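Local coordinates for protein-S-isoprenylcysteine O-methyltransferase (Tribolium castaneum, PDB 5V7P), which catalyses the S-adenosyl-L-methionine-dependent methylation of the C-terminal isoprenylated cysteine of proteins, as an integral enzyme of the endoplasmic reticulum membrane, at residues A[46-49]-A[50-54]; A[55-58]-A[59-63]; A[216-219]-A[220-224]; A[237-240]-A[241-245]. All coordinates share one frame; numbering follows the deposited sequence. Where two conformers were deposited one is given.

Contact 1 (A[46-49]-A[50-54]); sequences AVNV and YFFLK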
# COMPACT_ATOMS: atom_id res chain seq x y z
N ALA A 46 -23.65 -13.38 -1.01
CA ALA A 46 -22.89 -12.14 -0.95
C ALA A 46 -23.82 -10.93 -0.91
O ALA A 46 -23.52 -9.93 -0.24
CB ALA A 46 -21.95 -12.04 -2.15
N VAL A 47 -24.95 -11.01 -1.61
CA VAL A 47 -25.94 -9.95 -1.54
C VAL A 47 -26.56 -9.89 -0.15
O VAL A 47 -26.81 -8.80 0.39
CB VAL A 47 -27.02 -10.16 -2.63
CG1 VAL A 47 -28.15 -9.15 -2.48
CG2 VAL A 47 -26.40 -10.04 -4.01
N ASN A 48 -26.80 -11.05 0.46
CA ASN A 48 -27.43 -11.08 1.77
C ASN A 48 -26.52 -10.47 2.84
O ASN A 48 -26.99 -9.75 3.72
CB ASN A 48 -27.81 -12.51 2.14
CG ASN A 48 -29.01 -13.01 1.36
OD1 ASN A 48 -28.86 -13.62 0.30
ND2 ASN A 48 -30.20 -12.75 1.87
N VAL A 49 -25.22 -10.75 2.77
CA VAL A 49 -24.31 -10.19 3.76
C VAL A 49 -24.17 -8.68 3.55
O VAL A 49 -24.05 -7.92 4.52
CB VAL A 49 -22.94 -10.89 3.73
CG1 VAL A 49 -23.10 -12.39 3.89
CG2 VAL A 49 -22.18 -10.57 2.45
N TYR A 50 -24.21 -8.23 2.30
CA TYR A 50 -24.11 -6.80 2.03
C TYR A 50 -25.26 -6.04 2.68
O TYR A 50 -25.06 -4.95 3.23
CB TYR A 50 -24.10 -6.55 0.52
CG TYR A 50 -24.04 -5.08 0.14
CD1 TYR A 50 -25.21 -4.34 -0.01
CD2 TYR A 50 -22.83 -4.44 -0.06
CE1 TYR A 50 -25.16 -3.00 -0.36
CE2 TYR A 50 -22.77 -3.10 -0.41
CZ TYR A 50 -23.94 -2.39 -0.55
OH TYR A 50 -23.89 -1.05 -0.90
N PHE A 51 -26.47 -6.59 2.62
CA PHE A 51 -27.64 -5.88 3.13
C PHE A 51 -27.85 -6.08 4.63
O PHE A 51 -28.38 -5.18 5.29
CB PHE A 51 -28.90 -6.31 2.37
CG PHE A 51 -29.07 -5.60 1.05
CD1 PHE A 51 -29.49 -4.28 1.02
CD2 PHE A 51 -28.81 -6.25 -0.14
CE1 PHE A 51 -29.64 -3.62 -0.18
CE2 PHE A 51 -28.96 -5.59 -1.35
CZ PHE A 51 -29.38 -4.27 -1.37
N PHE A 52 -27.46 -7.23 5.17
CA PHE A 52 -27.50 -7.40 6.62
C PHE A 52 -26.49 -6.49 7.31
O PHE A 52 -26.76 -5.97 8.40
CB PHE A 52 -27.25 -8.86 7.00
CG PHE A 52 -28.49 -9.70 7.05
CD1 PHE A 52 -29.40 -9.56 8.09
CD2 PHE A 52 -28.75 -10.64 6.06
CE1 PHE A 52 -30.54 -10.34 8.14
CE2 PHE A 52 -29.90 -11.42 6.11
CZ PHE A 52 -30.79 -11.27 7.15
N LEU A 53 -25.33 -6.28 6.69
CA LEU A 53 -24.33 -5.40 7.28
C LEU A 53 -24.74 -3.94 7.18
O LEU A 53 -24.58 -3.18 8.14
CB LEU A 53 -22.97 -5.63 6.61
CG LEU A 53 -22.26 -6.95 6.89
CD1 LEU A 53 -20.94 -7.01 6.13
CD2 LEU A 53 -22.01 -7.15 8.38
N LYS A 54 -25.27 -3.53 6.02
CA LYS A 54 -25.71 -2.15 5.87
C LYS A 54 -26.82 -1.81 6.86
O LYS A 54 -26.98 -0.64 7.23
CB LYS A 54 -26.19 -1.91 4.44
CG LYS A 54 -26.51 -0.45 4.14
CD LYS A 54 -25.63 0.11 3.03
CE LYS A 54 -25.53 1.63 3.12
NZ LYS A 54 -24.38 2.06 3.98
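The carbonyl oxygen of Asn-48 takes the backbone N-H of Phe-52, with N and O 2.9 Å apart and an N-H...O angle of 161°. The ring of Phe-52 comes to the same oxygen: its CD2 stands 3.1 Å from Asn-48 O, which lies at the edge of the ring and near its plane. One residue earlier, Val-47 and Phe-51 repeat the pattern. Phe-51 N donates to Val-47 O over 3.2 Å, and the ring again turns its CD2 edge to that oxygen. Here a side-chain contact is added, since Val-47 CG1 sits in the plane of the Phe-51 ring at its edge, 3.8 Å from CD2. Val-47 CG1 stands anti to the backbone N (chi1 174°), which brings the methyl alongside the phenyl group, the two side chains pointing the same way. Across one face of the Phe-51 ring lies CD1 of the neighbouring Tyr-50, 4.0 Å above the plane and over its centre. On another side of the helix, Leu-53 donates its N-H to Val-49 O and lays its CG against that oxygen. Tyr-50 N completes the ladder on Ala-46 O.

All of this belongs to the transmembrane helix 35-56, away from the S-adenosyl-L-methionine site. Leu-53 packs on Phe-62, Ile-66 and Ala-69 of helix 59-84, and Tyr-50 meets the Phe-62 ring edge-to-face. The chemistry divides accordingly: the carbonyls are satisfied along the helix by N-H groups, while Phe-51 and Phe-52 offer hydrocarbon at the surface, consistent with a side turned to lipid.

Contact 2 (A[55-58]-A[59-63]); sequences FFYN and EFAFA. With MPG ([(Z)-octadec-9-enyl] (2R)-2,3-bis(oxidanyl)propanoate), chain T.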
# COMPACT_ATOMS: atom_id res chain seq x y z
N PHE A 55 -27.57 -2.81 7.30
CA PHE A 55 -28.66 -2.56 8.25
C PHE A 55 -28.13 -2.39 9.67
O PHE A 55 -28.66 -1.58 10.43
CB PHE A 55 -29.67 -3.71 8.19
CG PHE A 55 -30.81 -3.56 9.15
CD1 PHE A 55 -31.85 -2.69 8.89
CD2 PHE A 55 -30.84 -4.30 10.32
CE1 PHE A 55 -32.90 -2.55 9.77
CE2 PHE A 55 -31.89 -4.17 11.21
CZ PHE A 55 -32.92 -3.30 10.94
N PHE A 56 -27.10 -3.14 10.04
CA PHE A 56 -26.59 -3.14 11.41
C PHE A 56 -25.46 -2.14 11.64
O PHE A 56 -25.04 -1.96 12.79
CB PHE A 56 -26.09 -4.54 11.79
CG PHE A 56 -27.18 -5.53 12.08
CD1 PHE A 56 -28.41 -5.11 12.59
CD2 PHE A 56 -26.98 -6.88 11.87
CE1 PHE A 56 -29.40 -6.02 12.86
CE2 PHE A 56 -27.98 -7.79 12.15
CZ PHE A 56 -29.19 -7.35 12.65
N TYR A 57 -24.96 -1.49 10.60
CA TYR A 57 -23.84 -0.57 10.73
C TYR A 57 -24.18 0.76 10.09
O TYR A 57 -24.94 0.83 9.12
CB TYR A 57 -22.57 -1.15 10.09
CG TYR A 57 -21.98 -2.30 10.85
CD1 TYR A 57 -21.52 -2.14 12.14
CD2 TYR A 57 -21.86 -3.56 10.26
CE1 TYR A 57 -20.98 -3.19 12.84
CE2 TYR A 57 -21.32 -4.62 10.96
CZ TYR A 57 -20.87 -4.42 12.25
OH TYR A 57 -20.32 -5.47 12.96
N ASN A 58 -23.61 1.82 10.64
CA ASN A 58 -23.70 3.14 10.03
C ASN A 58 -22.68 3.23 8.90
O ASN A 58 -21.98 2.27 8.57
CB ASN A 58 -23.50 4.23 11.08
CG ASN A 58 -22.10 4.25 11.66
OD1 ASN A 58 -21.34 3.29 11.53
ND2 ASN A 58 -21.75 5.34 12.32
N GLU A 59 -22.61 4.41 8.28
CA GLU A 59 -21.76 4.57 7.10
C GLU A 59 -20.30 4.24 7.41
O GLU A 59 -19.66 3.46 6.69
CB GLU A 59 -21.89 6.00 6.56
CG GLU A 59 -23.23 6.30 5.92
CD GLU A 59 -23.45 5.53 4.63
OE1 GLU A 59 -22.45 5.17 3.97
OE2 GLU A 59 -24.62 5.28 4.27
N PHE A 60 -19.76 4.82 8.49
CA PHE A 60 -18.36 4.60 8.81
C PHE A 60 -18.06 3.13 9.07
O PHE A 60 -17.12 2.56 8.51
CB PHE A 60 -17.96 5.45 10.02
CG PHE A 60 -16.65 5.05 10.64
CD1 PHE A 60 -15.45 5.49 10.09
CD2 PHE A 60 -16.61 4.23 11.76
CE1 PHE A 60 -14.24 5.12 10.65
CE2 PHE A 60 -15.40 3.86 12.32
CZ PHE A 60 -14.21 4.31 11.76
N ALA A 61 -18.87 2.49 9.93
CA ALA A 61 -18.60 1.11 10.30
C ALA A 61 -18.85 0.15 9.14
O ALA A 61 -18.13 -0.83 8.97
CB ALA A 61 -19.45 0.71 11.51
N PHE A 62 -19.88 0.43 8.33
CA PHE A 62 -20.19 -0.46 7.21
C PHE A 62 -19.05 -0.48 6.20
O PHE A 62 -18.68 -1.55 5.69
CB PHE A 62 -21.49 -0.03 6.54
CG PHE A 62 -21.79 -0.78 5.28
CD1 PHE A 62 -22.38 -2.03 5.33
CD2 PHE A 62 -21.48 -0.25 4.04
CE1 PHE A 62 -22.66 -2.73 4.17
CE2 PHE A 62 -21.75 -0.94 2.88
CZ PHE A 62 -22.34 -2.19 2.95
N ALA A 63 -18.49 0.69 5.90
CA ALA A 63 -17.36 0.75 4.97
C ALA A 63 -16.24 -0.19 5.42
O ALA A 63 -15.58 -0.83 4.59
CB ALA A 63 -16.85 2.18 4.86
C2 MPG T . -19.94 -4.84 18.30
C3 MPG T . -21.17 -4.05 17.86
C4 MPG T . -22.37 -4.97 17.62
C5 MPG T . -22.07 -5.93 16.47
C6 MPG T . -23.22 -5.97 15.47
C7 MPG T . -23.33 -7.38 14.89
C8 MPG T . -23.73 -7.33 13.41
C9 MPG T . -22.91 -8.33 12.59
C10 MPG T . -21.60 -8.27 12.59
C11 MPG T . -20.77 -9.25 11.77
C12 MPG T . -21.00 -10.68 12.25
C13 MPG T . -21.35 -11.56 11.05
O1 MPG T . -17.89 -4.13 19.32
C1 MPG T . -18.72 -3.92 18.22
CXD MPG T . -17.55 -2.61 21.32
O2 MPG T . -17.43 -1.23 21.49
C21 MPG T . -16.51 -3.33 22.17
O3 MPG T . -16.79 -4.70 22.21
O4 MPG T . -16.70 -2.24 19.15
CX3 MPG T . -17.33 -2.96 19.85
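The backbone leaves helix 35-56 at Tyr-57, in an extended conformation (phi -129°, psi 149°), and starts helix 59-84 straight after Asn-58, so that two transmembrane helices are joined by a very tight turn. Asn-58 is the N-cap. Its OD1 accepts from Ala-61 N over 3.0 Å, with the donor above the plane of the side-chain carbonyl, and its backbone O accepts from Phe-62 N at 2.8 Å, nearly in line with the C=O bond. CG of Asn-58 lies between its own backbone N and carbonyl carbon (chi1 66°), which folds the amide back over the first turn and also sets OD1 3.2 Å from Ala-61 CB.

Tyr-57 packs on the same first turn: its CD1 rests on Ala-61 CB at 3.6 Å, and its CB meets Phe-62 CB at 3.9 Å. Farther out, Tyr-57 OH lies 3.1 Å from C10 of the bound lipid MPG, whose C8 touches Phe-56 CD2. Tyr-57 also packs on Ile-8, Gln-11 and Ser-12 of helix 4-29. Asn-58 therefore supplies acceptors to two early N-H groups of the new helix, while Tyr-57 brings the turn against the tail of the bound lipid and against helix 4-29.

Contact 3 (A[216-219]-A[220-224]); sequences FYWS and IGTQI. With MPG ([(Z)-octadec-9-enyl] (2R)-2,3-bis(oxidanyl)propanoate), chain B; MPG ([(Z)-octadec-9-enyl] (2R)-2,3-bis(oxidanyl)propanoate), chain V; D10 (decane), chain G.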
# COMPACT_ATOMS: atom_id res chain seq x y z
N PHE A 216 8.33 -6.49 -0.01
CA PHE A 216 9.06 -6.71 -1.26
C PHE A 216 9.04 -8.19 -1.66
O PHE A 216 8.65 -8.54 -2.78
CB PHE A 216 10.50 -6.21 -1.11
CG PHE A 216 11.37 -6.46 -2.31
CD1 PHE A 216 11.14 -5.79 -3.50
CD2 PHE A 216 12.43 -7.34 -2.25
CE1 PHE A 216 11.94 -6.01 -4.61
CE2 PHE A 216 13.23 -7.57 -3.35
CZ PHE A 216 12.99 -6.90 -4.53
N TYR A 217 9.46 -9.06 -0.75
CA TYR A 217 9.53 -10.48 -1.08
C TYR A 217 8.15 -11.11 -1.14
O TYR A 217 7.91 -12.00 -1.97
CB TYR A 217 10.41 -11.22 -0.07
CG TYR A 217 11.88 -10.95 -0.29
CD1 TYR A 217 12.52 -11.44 -1.42
CD2 TYR A 217 12.61 -10.20 0.61
CE1 TYR A 217 13.86 -11.19 -1.64
CE2 TYR A 217 13.95 -9.95 0.40
CZ TYR A 217 14.57 -10.44 -0.73
OH TYR A 217 15.90 -10.20 -0.96
N TRP A 218 7.22 -10.67 -0.29
CA TRP A 218 5.85 -11.16 -0.38
C TRP A 218 5.28 -10.93 -1.77
O TRP A 218 4.69 -11.84 -2.37
CB TRP A 218 4.98 -10.48 0.68
CG TRP A 218 3.53 -10.85 0.59
CD1 TRP A 218 2.92 -11.90 1.22
CD2 TRP A 218 2.51 -10.18 -0.16
NE1 TRP A 218 1.58 -11.92 0.91
CE2 TRP A 218 1.30 -10.88 0.06
CE3 TRP A 218 2.50 -9.06 -0.99
CZ2 TRP A 218 0.10 -10.49 -0.52
CZ3 TRP A 218 1.30 -8.68 -1.57
CH2 TRP A 218 0.12 -9.39 -1.33
N SER A 219 5.46 -9.73 -2.31
CA SER A 219 4.88 -9.42 -3.61
C SER A 219 5.46 -10.31 -4.70
O SER A 219 4.73 -10.80 -5.56
CB SER A 219 5.11 -7.95 -3.95
OG SER A 219 6.49 -7.65 -4.09
N ILE A 220 6.78 -10.51 -4.68
CA ILE A 220 7.39 -11.47 -5.60
C ILE A 220 6.84 -12.86 -5.34
O ILE A 220 6.58 -13.63 -6.27
CB ILE A 220 8.92 -11.44 -5.46
CG1 ILE A 220 9.46 -10.05 -5.79
CG2 ILE A 220 9.57 -12.48 -6.37
CD1 ILE A 220 10.92 -9.85 -5.42
N GLY A 221 6.64 -13.21 -4.07
CA GLY A 221 6.14 -14.53 -3.73
C GLY A 221 4.80 -14.83 -4.36
O GLY A 221 4.57 -15.95 -4.83
N THR A 222 3.90 -13.84 -4.39
CA THR A 222 2.58 -14.06 -4.96
C THR A 222 2.68 -14.59 -6.39
O THR A 222 1.91 -15.48 -6.79
CB THR A 222 1.76 -12.77 -4.94
OG1 THR A 222 2.39 -11.78 -5.75
CG2 THR A 222 1.60 -12.25 -3.51
N GLN A 223 3.62 -14.06 -7.17
CA GLN A 223 3.78 -14.50 -8.55
C GLN A 223 4.54 -15.82 -8.66
O GLN A 223 4.40 -16.51 -9.67
CB GLN A 223 4.49 -13.41 -9.36
CG GLN A 223 3.73 -12.10 -9.38
CD GLN A 223 2.28 -12.29 -9.77
OE1 GLN A 223 1.98 -12.76 -10.87
NE2 GLN A 223 1.37 -11.95 -8.86
N ILE A 224 5.33 -16.17 -7.65
CA ILE A 224 5.88 -17.52 -7.60
C ILE A 224 4.78 -18.53 -7.31
O ILE A 224 4.76 -19.63 -7.88
CB ILE A 224 7.02 -17.61 -6.57
CG1 ILE A 224 8.13 -16.62 -6.94
CG2 ILE A 224 7.55 -19.04 -6.48
CD1 ILE A 224 9.32 -16.62 -5.99
C2 MPG B . 1.88 -5.36 -8.51
C3 MPG B . 3.22 -5.71 -7.89
C4 MPG B . 3.65 -4.66 -6.87
C5 MPG B . 4.84 -5.19 -6.09
C6 MPG B . 5.37 -4.08 -5.19
C7 MPG B . 4.37 -3.67 -4.11
C8 MPG B . 4.51 -2.17 -3.93
C9 MPG B . 3.85 -1.77 -2.61
C10 MPG B . 2.77 -1.03 -2.53
C11 MPG B . 2.03 -0.49 -3.75
C12 MPG B . 0.55 -0.36 -3.43
C13 MPG B . 0.32 0.76 -2.42
C14 MPG B . -1.02 0.52 -1.74
C15 MPG B . -1.41 1.74 -0.91
C16 MPG B . -2.83 2.18 -1.26
O1 MPG B . 0.26 -6.66 -7.36
C1 MPG B . 0.75 -5.37 -7.48
CXD MPG B . -0.34 -8.52 -5.78
O2 MPG B . 0.46 -9.58 -5.36
C21 MPG B . -1.19 -8.98 -6.98
O3 MPG B . -0.75 -10.22 -7.43
O4 MPG B . 1.47 -7.03 -5.50
CX3 MPG B . 0.55 -7.35 -6.18
C2 MPG V . 17.89 -2.71 -10.17
C3 MPG V . 18.04 -4.20 -9.89
C4 MPG V . 17.07 -4.62 -8.78
C5 MPG V . 17.09 -6.14 -8.67
C6 MPG V . 16.42 -6.57 -7.36
C7 MPG V . 16.62 -8.07 -7.16
C8 MPG V . 16.01 -8.49 -5.83
C9 MPG V . 16.55 -9.87 -5.46
C10 MPG V . 15.81 -10.97 -5.38
C11 MPG V . 14.31 -11.00 -5.66
C12 MPG V . 13.93 -12.37 -6.22
O1 MPG V . 19.34 -0.85 -10.52
C1 MPG V . 19.12 -2.17 -10.92
CXD MPG V . 21.00 1.07 -10.62
O2 MPG V . 21.28 1.98 -11.64
C21 MPG V . 22.29 0.69 -9.90
O3 MPG V . 22.11 -0.52 -9.21
O4 MPG V . 20.75 -0.62 -12.24
CX3 MPG V . 20.37 -0.19 -11.21
C1 D10 G . 21.95 -0.90 2.41
C2 D10 G . 22.10 -2.24 1.71
C3 D10 G . 21.14 -3.24 2.33
C4 D10 G . 20.99 -4.46 1.42
C5 D10 G . 20.68 -5.68 2.27
C6 D10 G . 20.24 -6.84 1.37
C7 D10 G . 20.55 -8.16 2.08
C8 D10 G . 19.52 -9.21 1.67
C9 D10 G . 18.37 -9.20 2.68
C10 D10 G . 17.08 -9.60 1.98
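In the second half of the transmembrane helix 210-225, within the ICMT family region, side chains one turn apart pack between bound lipids. Two CH-pi contacts carry the apolar part. Thr-222 CG2 stands over one face of Trp-218, 3.7 Å from the centroid of the six-membered ring and only 8° off its normal. Ile-220 CD1 lies over a face of Phe-216 towards the rim, 4.0 Å from the centroid, while C8 of one MPG lipid meets the edge of that ring in its plane. Trp-218 also stacks on Phe-102 of helix 90-113 and touches helix 156-180.

The hydrogen bonds are of two kinds. Along the backbone, Gly-221 N reaches Tyr-217 O at 2.7 Å and Thr-222 N reaches Trp-218 O, whereas the bond from Ile-220 N to Phe-216 O is weak. From side chain to backbone, Ser-219 OG donates to Phe-216 O at 2.7 Å and Thr-222 OG1 to Ser-219 O. With OG1 placed between the backbone N and carbonyl carbon (chi1 63°), the threonine bonds to the preceding turn and leaves its methyl to the indole. Replacing Thr-222 with an alanine would probably leave Ser-219 O without its hydroxyl donor and the indole face without its methyl cover.

The lipid headgroup of a second MPG adds the ligand contacts. Its O3 lies 3.1 Å from Gln-223 NE2, which also donates to Thr-222 OG1; the amide's OE1 is held by Asn-228 ND2. On the tail of the same lipid, C5 rests 3.5 Å from Ser-219 CB.

Contact 4 (A[237-240]-A[241-245]); sequences LASW and MFFKE. With MPG ([(Z)-octadec-9-enyl] (2R)-2,3-bis(oxidanyl)propanoate), chain V; MPG ([(Z)-octadec-9-enyl] (2R)-2,3-bis(oxidanyl)propanoate), chain B.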
# COMPACT_ATOMS: atom_id res chain seq x y z
N LEU A 237 10.94 -5.91 -10.28
CA LEU A 237 11.50 -4.61 -10.66
C LEU A 237 10.59 -3.47 -10.21
O LEU A 237 11.05 -2.48 -9.63
CB LEU A 237 11.68 -4.57 -12.18
CG LEU A 237 12.64 -3.55 -12.82
CD1 LEU A 237 12.32 -3.45 -14.31
CD2 LEU A 237 12.58 -2.18 -12.17
N ALA A 238 9.29 -3.59 -10.48
CA ALA A 238 8.35 -2.56 -10.07
C ALA A 238 8.39 -2.39 -8.55
O ALA A 238 8.45 -1.26 -8.05
CB ALA A 238 6.94 -2.91 -10.54
N SER A 239 8.34 -3.50 -7.82
CA SER A 239 8.48 -3.45 -6.37
C SER A 239 9.77 -2.75 -5.97
O SER A 239 9.77 -1.87 -5.09
CB SER A 239 8.45 -4.86 -5.79
OG SER A 239 8.52 -4.86 -4.37
N TRP A 240 10.88 -3.12 -6.61
CA TRP A 240 12.19 -2.62 -6.21
C TRP A 240 12.29 -1.11 -6.39
O TRP A 240 12.74 -0.39 -5.49
CB TRP A 240 13.28 -3.33 -7.01
CG TRP A 240 14.66 -2.89 -6.66
CD1 TRP A 240 15.47 -3.41 -5.69
CD2 TRP A 240 15.42 -1.85 -7.29
NE1 TRP A 240 16.67 -2.75 -5.67
CE2 TRP A 240 16.67 -1.78 -6.64
CE3 TRP A 240 15.15 -0.96 -8.34
CZ2 TRP A 240 17.65 -0.87 -7.01
CZ3 TRP A 240 16.13 -0.05 -8.70
CH2 TRP A 240 17.36 -0.01 -8.03
N MET A 241 11.87 -0.60 -7.55
CA MET A 241 12.00 0.83 -7.81
C MET A 241 11.08 1.65 -6.91
O MET A 241 11.44 2.77 -6.53
CB MET A 241 11.73 1.14 -9.28
CG MET A 241 10.26 1.04 -9.72
SD MET A 241 9.95 1.89 -11.28
CE MET A 241 10.24 3.59 -10.82
N PHE A 242 9.91 1.12 -6.56
CA PHE A 242 9.00 1.86 -5.69
C PHE A 242 9.60 2.03 -4.30
O PHE A 242 9.51 3.12 -3.72
CB PHE A 242 7.65 1.15 -5.62
CG PHE A 242 6.67 1.81 -4.69
CD1 PHE A 242 5.99 2.95 -5.08
CD2 PHE A 242 6.44 1.30 -3.42
CE1 PHE A 242 5.09 3.56 -4.23
CE2 PHE A 242 5.54 1.90 -2.57
CZ PHE A 242 4.86 3.04 -2.97
N PHE A 243 10.21 0.98 -3.76
CA PHE A 243 10.78 1.07 -2.42
C PHE A 243 12.10 1.84 -2.42
O PHE A 243 12.46 2.43 -1.40
CB PHE A 243 10.98 -0.33 -1.83
CG PHE A 243 9.69 -0.98 -1.38
CD1 PHE A 243 8.83 -0.32 -0.52
CD2 PHE A 243 9.34 -2.24 -1.83
CE1 PHE A 243 7.65 -0.90 -0.11
CE2 PHE A 243 8.16 -2.84 -1.42
CZ PHE A 243 7.32 -2.16 -0.56
N LYS A 244 12.82 1.85 -3.54
CA LYS A 244 14.00 2.71 -3.64
C LYS A 244 13.60 4.17 -3.52
O LYS A 244 14.18 4.92 -2.72
CB LYS A 244 14.72 2.46 -4.96
CG LYS A 244 15.90 3.40 -5.21
CD LYS A 244 16.64 3.05 -6.49
CE LYS A 244 17.88 3.92 -6.67
NZ LYS A 244 17.59 5.22 -7.34
N GLU A 245 12.61 4.61 -4.31
CA GLU A 245 12.12 5.98 -4.19
C GLU A 245 11.57 6.24 -2.80
O GLU A 245 11.92 7.24 -2.16
CB GLU A 245 11.05 6.24 -5.25
CG GLU A 245 11.58 6.41 -6.66
CD GLU A 245 10.49 6.82 -7.64
OE1 GLU A 245 10.31 6.12 -8.66
OE2 GLU A 245 9.82 7.84 -7.39
C2 MPG V . 17.89 -2.71 -10.17
C3 MPG V . 18.04 -4.20 -9.89
C4 MPG V . 17.07 -4.62 -8.78
C5 MPG V . 17.09 -6.14 -8.67
C6 MPG V . 16.42 -6.57 -7.36
C7 MPG V . 16.62 -8.07 -7.16
C8 MPG V . 16.01 -8.49 -5.83
C9 MPG V . 16.55 -9.87 -5.46
C10 MPG V . 15.81 -10.97 -5.38
C11 MPG V . 14.31 -11.00 -5.66
C12 MPG V . 13.93 -12.37 -6.22
O1 MPG V . 19.34 -0.85 -10.52
C1 MPG V . 19.12 -2.17 -10.92
CXD MPG V . 21.00 1.07 -10.62
O2 MPG V . 21.28 1.98 -11.64
C21 MPG V . 22.29 0.69 -9.90
O3 MPG V . 22.11 -0.52 -9.21
O4 MPG V . 20.75 -0.62 -12.24
CX3 MPG V . 20.37 -0.19 -11.21
C2 MPG B . 1.88 -5.36 -8.51
C3 MPG B . 3.22 -5.71 -7.89
C4 MPG B . 3.65 -4.66 -6.87
C5 MPG B . 4.84 -5.19 -6.09
C6 MPG B . 5.37 -4.08 -5.19
C7 MPG B . 4.37 -3.67 -4.11
C8 MPG B . 4.51 -2.17 -3.93
C9 MPG B . 3.85 -1.77 -2.61
C10 MPG B . 2.77 -1.03 -2.53
C11 MPG B . 2.03 -0.49 -3.75
C12 MPG B . 0.55 -0.36 -3.43
C13 MPG B . 0.32 0.76 -2.42
C14 MPG B . -1.02 0.52 -1.74
C15 MPG B . -1.41 1.74 -0.91
C16 MPG B . -2.83 2.18 -1.26
O1 MPG B . 0.26 -6.66 -7.36
C1 MPG B . 0.75 -5.37 -7.48
CXD MPG B . -0.34 -8.52 -5.78
O2 MPG B . 0.46 -9.58 -5.36
C21 MPG B . -1.19 -8.98 -6.98
O3 MPG B . -0.75 -10.22 -7.43
O4 MPG B . 1.47 -7.03 -5.50
CX3 MPG B . 0.55 -7.35 -6.18
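Helix 231-258 runs from the membrane towards the cytoplasmic part of the enzyme, and residues 237-245 carry lipid on separate sides of it. Trp-240 holds the first lipid: carbon C4 of an MPG chain lies 3.4 Å above one face of its indole, towards the rim, and the ester oxygen O1 is 3.3 Å from Trp-240 CH2. CG of Trp-240 is anti to the backbone N (chi1 -180°), which carries the indole alongside the next turn, where Lys-244 CD meets CH2 at 3.5 Å. Indole NE1 is fixed by a hydrogen bond to Pro-274 O, and Ile-273 and Ile-276 pack on the ring. A leucine in its place would probably leave Pro-274 O without its N-H donor and the lipid chain without a flat surface to lie on.

The second lipid runs past Ser-239 CB; Ser-239 OG lies 3.6 Å from Phe-243 CE2. Phe-243 also sets CD2 3.3 Å from Ser-239 O, the acceptor of its own backbone N-H, and stacks on Tyr-212, a residue of the S-adenosyl-L-methionine site. Lys-244 N in turn donates to Trp-240 O at 3.0 Å. Ser-239 and Phe-243, one turn apart, line one lipid beside the cofactor site, while Trp-240 backs another, on a transmembrane helix of the ICMT methyltransferase fold.

Overall arrangement
Along the chain the contacts follow one another in order, and they fall into two pairs on opposite sides of the chain's centre. Contacts 1 and 2 have centres about 11 Å apart and share helix 35-56; contact 2 turns the chain into helix 59-84, and the salt bridge from Lys-54 NZ to Glu-59 OE2 ties the two together. Contacts 3 and 4, with centres about 13 Å apart, lie on the successive helices 210-225 and 231-258 of the ICMT family region, where Phe-216 packs on Ser-239 and both contacts touch the same two MPG lipids. The pairs are 33 to 38 Å apart between centres: a peripheral helical hairpin and the methyltransferase part near the cofactor.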